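Local coordinates for protein phytase (PDB 2GFI) that hydrolyses phosphate esters of phytate (inositol hexakisphosphate) as a 3-phytase of the histidine acid phosphatase family, at residues 72-83 with 254-265; 156-165 with 187-196. All coordinates share one frame; numbering follows the deposited sequence.

Interaction 1: residues 72-83 with 254-265; sequences ERYPSTGSGKKY and NLFGYCAYELNV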
loop_
_atom_site.group_PDB
_atom_site.type_symbol
_atom_site.label_atom_id
_atom_site.label_comp_id
_atom_site.label_asym_id
_atom_site.label_seq_id
_atom_site.Cartn_x
_atom_site.Cartn_y
_atom_site.Cartn_z
ATOM N N GLU A 72 12.877 5.251 -19.480
ATOM C CA GLU A 72 11.688 5.741 -20.134
ATOM C C GLU A 72 12.034 6.871 -21.102
ATOM O O GLU A 72 12.892 7.700 -20.828
ATOM C CB GLU A 72 10.658 6.224 -19.108
ATOM C CG GLU A 72 10.041 5.122 -18.239
ATOM C CD GLU A 72 10.849 4.756 -16.984
ATOM O OE1 GLU A 72 12.083 4.928 -16.933
ATOM O OE2 GLU A 72 10.245 4.269 -16.014
ATOM N N ARG A 73 11.344 6.896 -22.223
ATOM C CA ARG A 73 11.611 7.849 -23.262
ATOM C C ARG A 73 10.323 8.351 -23.876
ATOM O O ARG A 73 9.220 7.821 -23.626
ATOM C CB ARG A 73 12.515 7.215 -24.329
ATOM C CG ARG A 73 12.058 5.828 -24.816
ATOM C CD ARG A 73 12.542 5.600 -26.200
ATOM N NE ARG A 73 12.221 4.317 -26.784
ATOM C CZ ARG A 73 11.161 4.121 -27.555
ATOM N NH1 ARG A 73 10.318 5.103 -27.788
ATOM N NH2 ARG A 73 10.935 2.948 -28.085
ATOM N N TYR A 74 10.475 9.428 -24.643
ATOM C CA TYR A 74 9.508 9.866 -25.606
ATOM C C TYR A 74 9.405 8.804 -26.686
ATOM O O TYR A 74 10.279 7.930 -26.803
ATOM C CB TYR A 74 9.970 11.176 -26.244
ATOM C CG TYR A 74 9.593 12.389 -25.438
ATOM C CD1 TYR A 74 8.414 13.087 -25.711
ATOM C CD2 TYR A 74 10.412 12.837 -24.391
ATOM C CE1 TYR A 74 8.064 14.229 -24.958
ATOM C CE2 TYR A 74 10.065 13.946 -23.633
ATOM C CZ TYR A 74 8.900 14.632 -23.918
ATOM O OH TYR A 74 8.568 15.720 -23.150
ATOM N N PRO A 75 8.344 8.877 -27.487
ATOM C CA PRO A 75 8.195 7.948 -28.592
ATOM C C PRO A 75 9.376 8.083 -29.546
ATOM O O PRO A 75 10.020 9.133 -29.613
ATOM C CB PRO A 75 6.891 8.383 -29.254
ATOM C CG PRO A 75 6.164 9.182 -28.206
ATOM C CD PRO A 75 7.217 9.813 -27.368
ATOM N N SER A 76 9.676 7.001 -30.249
ATOM C CA SER A 76 10.631 7.063 -31.321
ATOM C C SER A 76 10.010 7.925 -32.404
ATOM O O SER A 76 8.829 8.351 -32.318
ATOM C CB SER A 76 10.886 5.670 -31.865
ATOM O OG SER A 76 9.677 5.196 -32.419
ATOM N N THR A 77 10.791 8.188 -33.441
ATOM C CA THR A 77 10.287 9.039 -34.529
ATOM C C THR A 77 9.055 8.423 -35.150
ATOM O O THR A 77 8.019 9.081 -35.247
ATOM C CB THR A 77 11.358 9.231 -35.581
ATOM O OG1 THR A 77 12.522 9.819 -34.953
ATOM C CG2 THR A 77 10.847 10.226 -36.651
ATOM N N GLY A 78 9.149 7.156 -35.517
ATOM C CA GLY A 78 8.085 6.485 -36.257
ATOM C C GLY A 78 6.794 6.485 -35.472
ATOM O O GLY A 78 5.758 6.991 -35.930
ATOM N N SER A 79 6.876 5.942 -34.264
ATOM C CA SER A 79 5.755 5.857 -33.347
ATOM C C SER A 79 5.188 7.216 -33.016
ATOM O O SER A 79 3.999 7.429 -33.165
ATOM C CB SER A 79 6.199 5.134 -32.070
ATOM O OG SER A 79 6.490 3.785 -32.390
ATOM N N GLY A 80 6.034 8.139 -32.581
ATOM C CA GLY A 80 5.610 9.515 -32.338
ATOM C C GLY A 80 4.823 10.082 -33.506
ATOM O O GLY A 80 3.744 10.671 -33.309
ATOM N N LYS A 81 5.324 9.869 -34.732
ATOM C CA LYS A 81 4.628 10.421 -35.896
ATOM C C LYS A 81 3.332 9.706 -36.185
ATOM O O LYS A 81 2.350 10.349 -36.617
ATOM C CB LYS A 81 5.535 10.516 -37.120
ATOM C CG LYS A 81 6.552 11.620 -36.922
ATOM C CD LYS A 81 7.326 12.013 -38.183
ATOM C CE LYS A 81 8.081 13.294 -37.900
ATOM N NZ LYS A 81 8.756 13.804 -39.117
ATOM N N LYS A 82 3.316 8.390 -35.930
ATOM C CA LYS A 82 2.072 7.644 -36.006
ATOM C C LYS A 82 1.077 8.133 -34.963
ATOM O O LYS A 82 -0.121 8.234 -35.260
ATOM C CB LYS A 82 2.299 6.127 -35.856
ATOM C CG LYS A 82 2.903 5.492 -37.093
ATOM C CD LYS A 82 3.546 4.144 -36.740
ATOM C CE LYS A 82 4.089 3.430 -37.952
ATOM N NZ LYS A 82 3.040 3.334 -39.019
ATOM N N TYR A 83 1.556 8.417 -33.751
ATOM C CA TYR A 83 0.673 8.912 -32.676
ATOM C C TYR A 83 0.116 10.281 -33.065
ATOM O O TYR A 83 -1.058 10.576 -32.845
ATOM C CB TYR A 83 1.366 8.964 -31.288
ATOM C CG TYR A 83 1.995 7.666 -30.822
ATOM C CD1 TYR A 83 1.475 6.426 -31.217
ATOM C CD2 TYR A 83 3.115 7.671 -29.977
ATOM C CE1 TYR A 83 2.053 5.232 -30.791
ATOM C CE2 TYR A 83 3.702 6.472 -29.547
ATOM C CZ TYR A 83 3.156 5.268 -29.955
ATOM O OH TYR A 83 3.726 4.069 -29.572
ATOM N N ASN A 254 -2.306 1.552 -32.246
ATOM C CA ASN A 254 -1.325 2.569 -31.907
ATOM C C ASN A 254 -1.683 3.369 -30.673
ATOM O O ASN A 254 -0.848 4.007 -30.043
ATOM C CB ASN A 254 -1.145 3.492 -33.117
ATOM C CG ASN A 254 -0.285 2.859 -34.179
ATOM O OD1 ASN A 254 -0.467 3.080 -35.382
ATOM N ND2 ASN A 254 0.656 2.048 -33.739
ATOM N N LEU A 255 -2.930 3.296 -30.268
ATOM C CA LEU A 255 -3.343 4.079 -29.137
ATOM C C LEU A 255 -2.854 3.426 -27.846
ATOM O O LEU A 255 -2.746 4.089 -26.814
ATOM C CB LEU A 255 -4.857 4.290 -29.160
ATOM C CG LEU A 255 -5.411 5.222 -30.216
ATOM C CD1 LEU A 255 -6.977 5.340 -30.061
ATOM C CD2 LEU A 255 -4.727 6.563 -30.082
ATOM N N PHE A 256 -2.555 2.128 -27.912
ATOM C CA PHE A 256 -1.857 1.454 -26.787
ATOM C C PHE A 256 -0.498 2.031 -26.535
ATOM O O PHE A 256 -0.205 2.378 -25.394
ATOM C CB PHE A 256 -1.724 -0.062 -26.971
ATOM C CG PHE A 256 -3.001 -0.780 -26.870
ATOM C CD1 PHE A 256 -3.520 -1.120 -25.625
ATOM C CD2 PHE A 256 -3.710 -1.121 -28.028
ATOM C CE1 PHE A 256 -4.743 -1.814 -25.540
ATOM C CE2 PHE A 256 -4.904 -1.800 -27.963
ATOM C CZ PHE A 256 -5.429 -2.155 -26.711
ATOM N N GLY A 257 0.322 2.155 -27.581
ATOM C CA GLY A 257 1.625 2.825 -27.448
ATOM C C GLY A 257 1.447 4.293 -27.046
ATOM O O GLY A 257 2.196 4.847 -26.225
ATOM N N TYR A 258 0.453 4.942 -27.619
ATOM C CA TYR A 258 0.178 6.327 -27.304
ATOM C C TYR A 258 -0.054 6.444 -25.787
ATOM O O TYR A 258 0.526 7.300 -25.126
ATOM C CB TYR A 258 -1.069 6.737 -28.115
ATOM C CG TYR A 258 -1.389 8.209 -28.132
ATOM C CD1 TYR A 258 -1.453 8.918 -29.352
ATOM C CD2 TYR A 258 -1.661 8.908 -26.942
ATOM C CE1 TYR A 258 -1.776 10.265 -29.385
ATOM C CE2 TYR A 258 -1.987 10.240 -26.969
ATOM C CZ TYR A 258 -2.043 10.920 -28.192
ATOM O OH TYR A 258 -2.346 12.271 -28.198
ATOM N N CYS A 259 -0.924 5.579 -25.253
ATOM C CA CYS A 259 -1.154 5.454 -23.823
ATOM C C CYS A 259 0.186 5.282 -23.053
ATOM O O CYS A 259 0.495 6.043 -22.136
ATOM C CB CYS A 259 -2.096 4.257 -23.571
ATOM S SG CYS A 259 -1.949 3.461 -21.962
ATOM N N ALA A 260 0.978 4.292 -23.475
ATOM C CA ALA A 260 2.258 3.992 -22.816
ATOM C C ALA A 260 3.161 5.197 -22.837
ATOM O O ALA A 260 3.700 5.569 -21.813
ATOM C CB ALA A 260 2.913 2.802 -23.444
ATOM N N TYR A 261 3.297 5.825 -24.009
ATOM C CA TYR A 261 4.094 7.037 -24.129
ATOM C C TYR A 261 3.573 8.269 -23.457
ATOM O O TYR A 261 4.357 9.000 -22.903
ATOM C CB TYR A 261 4.547 7.272 -25.581
ATOM C CG TYR A 261 5.581 6.241 -25.860
ATOM C CD1 TYR A 261 6.855 6.385 -25.339
ATOM C CD2 TYR A 261 5.256 5.075 -26.533
ATOM C CE1 TYR A 261 7.806 5.424 -25.523
ATOM C CE2 TYR A 261 6.219 4.092 -26.739
ATOM C CZ TYR A 261 7.493 4.289 -26.219
ATOM O OH TYR A 261 8.453 3.333 -26.384
ATOM N N GLU A 262 2.268 8.522 -23.491
ATOM C CA GLU A 262 1.739 9.674 -22.786
ATOM C C GLU A 262 1.898 9.517 -21.267
ATOM O O GLU A 262 2.151 10.500 -20.529
ATOM C CB GLU A 262 0.257 9.863 -23.115
ATOM C CG GLU A 262 -0.285 11.176 -22.573
ATOM C CD GLU A 262 -1.645 11.497 -23.149
ATOM O OE1 GLU A 262 -2.529 10.612 -23.138
ATOM O OE2 GLU A 262 -1.827 12.639 -23.617
ATOM N N LEU A 263 1.725 8.277 -20.804
ATOM C CA LEU A 263 2.049 7.928 -19.429
ATOM C C LEU A 263 3.523 8.274 -19.101
ATOM O O LEU A 263 3.782 9.019 -18.153
ATOM C CB LEU A 263 1.736 6.437 -19.184
ATOM C CG LEU A 263 2.057 5.839 -17.805
ATOM C CD1 LEU A 263 1.271 6.524 -16.685
ATOM C CD2 LEU A 263 1.674 4.360 -17.848
ATOM N N ASN A 264 4.470 7.785 -19.908
ATOM C CA ASN A 264 5.883 8.153 -19.746
ATOM C C ASN A 264 6.064 9.663 -19.717
ATOM O O ASN A 264 6.704 10.220 -18.828
ATOM C CB ASN A 264 6.724 7.627 -20.912
ATOM C CG ASN A 264 6.906 6.166 -20.878
ATOM O OD1 ASN A 264 6.477 5.504 -19.938
ATOM N ND2 ASN A 264 7.558 5.631 -21.899
ATOM N N VAL A 265 5.469 10.332 -20.684
ATOM C CA VAL A 265 5.733 11.752 -20.859
ATOM C C VAL A 265 5.043 12.641 -19.840
ATOM O O VAL A 265 5.651 13.576 -19.321
ATOM C CB VAL A 265 5.420 12.190 -22.309
ATOM C CG1 VAL A 265 5.440 13.730 -22.418
ATOM C CG2 VAL A 265 6.423 11.533 -23.269
HETATM O O HOH W 1 1.098 1.441 -37.318
#
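Tyr83 and Tyr258 bring the two backbones within 6.0 Å, CA to CA, where helix 77-83 crosses helix 254-265. The axes approach to 9.8 Å at a crossing angle of -107°. Before its helix, the loop 72-76 runs over the other end of helix 254-265. Tyr83 is a knob in the hole made by Asn254, Gly257, Tyr258 and Tyr261. Its CG lies anti to the carbonyl carbon (chi1 -54°), which directs the ring onto the backbone of helix 254-265. Tyr83 OH ends 3.2 Å from Gly257 CA, where a side chain would collide with it. Tyr258 N lies over one ring face and Ser79 O over the opposite one. Tyr83, Tyr258 and Tyr261 form an aromatic cluster with oblique ring pairs. The loop carries the end of the RHGxRxP motif of histidine acid phosphatases. Arg73 lies beside His70, the predicted nucleophile, consistent with a place in the active site. Tyr261 OH sits over one face of the Arg73 guanidinium, 2.9 Å from NH1, at an angle too poor for a hydrogen bond. Arg73 NH1 instead donates to Tyr74 O at 3.0 Å, in the guanidinium plane. Pro75 CA covers a face of the Tyr261 ring in a CH-pi contact. Val265 CG2 does the same for Tyr74, 3.7 Å from the ring centroid. Asn264 ND2 donates to Arg73 O at 3.2 Å and also to Ala40 O.

Interaction 2: residues 156-165 with 187-196; sequences DTLPVFTSNS and DTVKTNIISE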
loop_
_atom_site.group_PDB
_atom_site.type_symbol
_atom_site.label_atom_id
_atom_site.label_comp_id
_atom_site.label_asym_id
_atom_site.label_seq_id
_atom_site.Cartn_x
_atom_site.Cartn_y
_atom_site.Cartn_z
ATOM N N ASP A 156 40.055 3.676 -8.408
ATOM C CA ASP A 156 39.880 3.269 -9.796
ATOM C C ASP A 156 38.763 4.032 -10.489
ATOM O O ASP A 156 37.688 4.253 -9.924
ATOM C CB ASP A 156 39.594 1.761 -9.895
ATOM C CG ASP A 156 40.719 0.899 -9.309
ATOM O OD1 ASP A 156 41.870 1.374 -9.246
ATOM O OD2 ASP A 156 40.551 -0.273 -8.892
ATOM N N THR A 157 39.032 4.452 -11.714
ATOM C CA THR A 157 38.004 4.911 -12.603
ATOM C C THR A 157 36.875 3.866 -12.779
ATOM O O THR A 157 37.123 2.656 -12.904
ATOM C CB THR A 157 38.653 5.227 -13.956
ATOM O OG1 THR A 157 39.170 6.561 -13.918
ATOM C CG2 THR A 157 37.616 5.317 -15.018
ATOM N N LEU A 158 35.635 4.349 -12.803
ATOM C CA LEU A 158 34.492 3.509 -13.154
ATOM C C LEU A 158 34.345 3.549 -14.658
ATOM O O LEU A 158 34.158 4.624 -15.220
ATOM C CB LEU A 158 33.211 4.024 -12.490
ATOM C CG LEU A 158 31.938 3.225 -12.732
ATOM C CD1 LEU A 158 31.967 1.875 -11.960
ATOM C CD2 LEU A 158 30.693 4.112 -12.383
ATOM N N PRO A 159 34.490 2.402 -15.317
ATOM C CA PRO A 159 34.193 2.318 -16.743
ATOM C C PRO A 159 32.679 2.138 -16.969
ATOM O O PRO A 159 31.955 1.486 -16.171
ATOM C CB PRO A 159 34.985 1.090 -17.204
ATOM C CG PRO A 159 35.070 0.230 -15.977
ATOM C CD PRO A 159 34.968 1.115 -14.767
ATOM N N VAL A 160 32.187 2.737 -18.036
ATOM C CA VAL A 160 30.783 2.585 -18.364
ATOM C C VAL A 160 30.791 2.169 -19.823
ATOM O O VAL A 160 31.579 2.659 -20.584
ATOM C CB VAL A 160 29.987 3.893 -18.061
ATOM C CG1 VAL A 160 28.622 3.851 -18.649
ATOM C CG2 VAL A 160 29.886 4.133 -16.545
ATOM N N PHE A 161 29.988 1.200 -20.192
ATOM C CA PHE A 161 29.893 0.812 -21.574
ATOM C C PHE A 161 28.462 1.102 -22.002
ATOM O O PHE A 161 27.489 0.685 -21.340
ATOM C CB PHE A 161 30.296 -0.660 -21.754
ATOM C CG PHE A 161 31.634 -0.980 -21.142
ATOM C CD1 PHE A 161 32.786 -0.953 -21.914
ATOM C CD2 PHE A 161 31.742 -1.211 -19.790
ATOM C CE1 PHE A 161 34.021 -1.186 -21.349
ATOM C CE2 PHE A 161 32.974 -1.431 -19.207
ATOM C CZ PHE A 161 34.123 -1.431 -19.993
ATOM N N THR A 162 28.350 1.866 -23.078
ATOM C CA THR A 162 27.078 2.238 -23.610
ATOM C C THR A 162 27.132 2.249 -25.129
ATOM O O THR A 162 28.189 2.485 -25.693
ATOM C CB THR A 162 26.679 3.631 -23.081
ATOM O OG1 THR A 162 25.446 4.004 -23.699
ATOM C CG2 THR A 162 27.639 4.674 -23.536
ATOM N N SER A 163 26.003 1.990 -25.789
ATOM C CA SER A 163 25.930 2.201 -27.228
ATOM C C SER A 163 25.777 3.698 -27.483
ATOM O O SER A 163 25.622 4.484 -26.556
ATOM C CB SER A 163 24.795 1.392 -27.882
ATOM O OG SER A 163 23.603 2.160 -27.928
ATOM N N ASN A 164 25.874 4.106 -28.740
ATOM C CA ASN A 164 25.931 5.520 -29.045
ATOM C C ASN A 164 24.553 6.113 -29.314
ATOM O O ASN A 164 24.428 7.289 -29.696
ATOM C CB ASN A 164 26.899 5.778 -30.203
ATOM C CG ASN A 164 26.445 5.148 -31.491
ATOM O OD1 ASN A 164 26.092 3.970 -31.543
ATOM N ND2 ASN A 164 26.466 5.927 -32.548
ATOM N N SER A 165 23.519 5.303 -29.120
ATOM C CA SER A 165 22.162 5.832 -29.093
ATOM C C SER A 165 22.051 6.911 -28.014
ATOM O O SER A 165 22.527 6.720 -26.911
ATOM C CB SER A 165 21.199 4.721 -28.792
ATOM O OG SER A 165 19.991 5.272 -28.326
ATOM N N ASP A 187 36.950 12.442 -14.594
ATOM C CA ASP A 187 38.059 11.645 -14.082
ATOM C C ASP A 187 37.664 10.341 -13.404
ATOM O O ASP A 187 38.374 9.342 -13.536
ATOM C CB ASP A 187 38.936 12.456 -13.137
ATOM C CG ASP A 187 39.567 13.647 -13.826
ATOM O OD1 ASP A 187 39.970 13.504 -15.024
ATOM O OD2 ASP A 187 39.696 14.757 -13.236
ATOM N N THR A 188 36.568 10.341 -12.651
ATOM C CA THR A 188 36.195 9.120 -11.923
ATOM C C THR A 188 35.391 8.135 -12.740
ATOM O O THR A 188 35.290 6.967 -12.370
ATOM C CB THR A 188 35.508 9.445 -10.604
ATOM O OG1 THR A 188 34.321 10.217 -10.857
ATOM C CG2 THR A 188 36.431 10.359 -9.743
ATOM N N VAL A 189 34.858 8.584 -13.872
ATOM C CA VAL A 189 34.063 7.714 -14.751
ATOM C C VAL A 189 34.599 7.849 -16.147
ATOM O O VAL A 189 34.820 8.962 -16.624
ATOM C CB VAL A 189 32.527 8.069 -14.754
ATOM C CG1 VAL A 189 31.735 7.109 -15.674
ATOM C CG2 VAL A 189 31.957 8.098 -13.329
ATOM N N LYS A 190 34.820 6.724 -16.811
ATOM C CA LYS A 190 35.191 6.787 -18.186
ATOM C C LYS A 190 34.164 5.996 -18.971
ATOM O O LYS A 190 33.985 4.791 -18.748
ATOM C CB LYS A 190 36.628 6.279 -18.398
ATOM C CG LYS A 190 37.755 7.245 -17.805
ATOM C CD LYS A 190 37.676 8.711 -18.316
ATOM C CE LYS A 190 38.913 9.532 -17.932
ATOM N NZ LYS A 190 38.933 10.863 -18.688
ATOM N N THR A 191 33.489 6.686 -19.886
ATOM C CA THR A 191 32.456 6.065 -20.664
ATOM C C THR A 191 32.996 5.653 -22.013
ATOM O O THR A 191 33.596 6.463 -22.729
ATOM C CB THR A 191 31.287 7.034 -20.854
ATOM O OG1 THR A 191 30.709 7.307 -19.580
ATOM C CG2 THR A 191 30.170 6.381 -21.650
ATOM N N ASN A 192 32.729 4.406 -22.360
ATOM C CA ASN A 192 33.088 3.830 -23.628
ATOM C C ASN A 192 31.839 3.699 -24.448
ATOM O O ASN A 192 30.925 2.962 -24.097
ATOM C CB ASN A 192 33.770 2.484 -23.385
ATOM C CG ASN A 192 34.889 2.607 -22.374
ATOM O OD1 ASN A 192 35.885 3.285 -22.627
ATOM N ND2 ASN A 192 34.694 2.034 -21.191
ATOM N N ILE A 193 31.787 4.480 -25.515
ATOM C CA ILE A 193 30.644 4.561 -26.367
ATOM C C ILE A 193 30.954 3.654 -27.521
ATOM O O ILE A 193 31.851 3.923 -28.303
ATOM C CB ILE A 193 30.446 5.994 -26.874
ATOM C CG1 ILE A 193 30.522 7.006 -25.738
ATOM C CG2 ILE A 193 29.115 6.124 -27.639
ATOM C CD1 ILE A 193 30.439 8.443 -26.228
ATOM N N ILE A 194 30.187 2.587 -27.638
ATOM C CA ILE A 194 30.429 1.535 -28.579
ATOM C C ILE A 194 29.402 1.719 -29.669
ATOM O O ILE A 194 28.170 1.670 -29.436
ATOM C CB ILE A 194 30.270 0.185 -27.848
ATOM C CG1 ILE A 194 31.333 0.087 -26.756
ATOM C CG2 ILE A 194 30.406 -0.982 -28.781
ATOM C CD1 ILE A 194 30.747 -0.468 -25.525
ATOM N N SER A 195 29.919 1.932 -30.870
ATOM C CA SER A 195 29.108 2.319 -31.977
ATOM C C SER A 195 28.109 1.210 -32.319
ATOM O O SER A 195 28.380 0.001 -32.162
ATOM C CB SER A 195 30.000 2.690 -33.164
ATOM O OG SER A 195 29.262 2.699 -34.386
ATOM N N GLU A 196 26.954 1.643 -32.794
ATOM C CA GLU A 196 25.949 0.706 -33.291
ATOM C C GLU A 196 26.154 0.333 -34.767
ATOM O O GLU A 196 25.409 -0.485 -35.333
ATOM C CB GLU A 196 24.545 1.261 -33.052
ATOM C CG GLU A 196 24.220 1.431 -31.586
ATOM C CD GLU A 196 22.782 1.812 -31.358
ATOM O OE1 GLU A 196 22.000 1.804 -32.335
ATOM O OE2 GLU A 196 22.434 2.117 -30.203
#
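Val160 O is gripped by two groups of Asn192. The backbone N donates a nearly straight bond of 2.7 Å to Val160 O, and the side-chain ND2 adds a weak, bent one. The backbone bond belongs to the ladder of a parallel strand pair, 158-163 with 189-194, joined through helix 166-180 as a beta-alpha-beta unit. Donor and acceptor strands alternate along the pair, from Leu158 N to Thr188 O through to Ile194 N to Thr162 O. Strand 326-331 flanks 158-163 on its other edge. The Asn192 amide lies alongside the Phe161 ring, with planes 35° apart. Its ND2 is over one ring face, 3.3 Å from Phe161 CE1, while Ile194 CD1 comes to the ring edge. On the other sheet face, which helix 166-180 covers, Val160 CG2 meets Val189 CG1 at 3.6 Å. Thr162 CG2 touches Thr191 CG2 there. At the start of the pair, Thr157 OG1 donates to Asp187 O at 2.9 Å. With OG1 beside the backbone N (chi1 -85°), Thr157 CG2 is turned onto Lys190 CG, a tight 3.4 Å contact. A valine in place of Thr157 would probably leave Asp187 O without this donor and the turn before the second strand less firmly tied. At the far end, Asn164 CB packs on Ile193 CG2. Glu196 N donates to Asn164 OD1 at 2.8 Å, from above the carbonyl plane rather than along a lone pair.

In the fold
Interactions 1 and 2 have centres 28 Å apart, and their nearest atoms are about 8 Å apart. Both segments of interaction 2 come between 72-83 and 254-265 in the chain, and all four belong to the histidine phosphatase part of the protein. Interaction 1 packs helix 77-91 and the loop before it on helix 249-266. Interaction 2 lies in the mixed sheet, where strand 326-331 links 158-163 to strand 59-69. Ser165, at the end of 156-165, has its side chain about 6 Å from that of His70, which Arg73 approaches from interaction 1. The two contacts do not touch, but each places one residue near the probable active site.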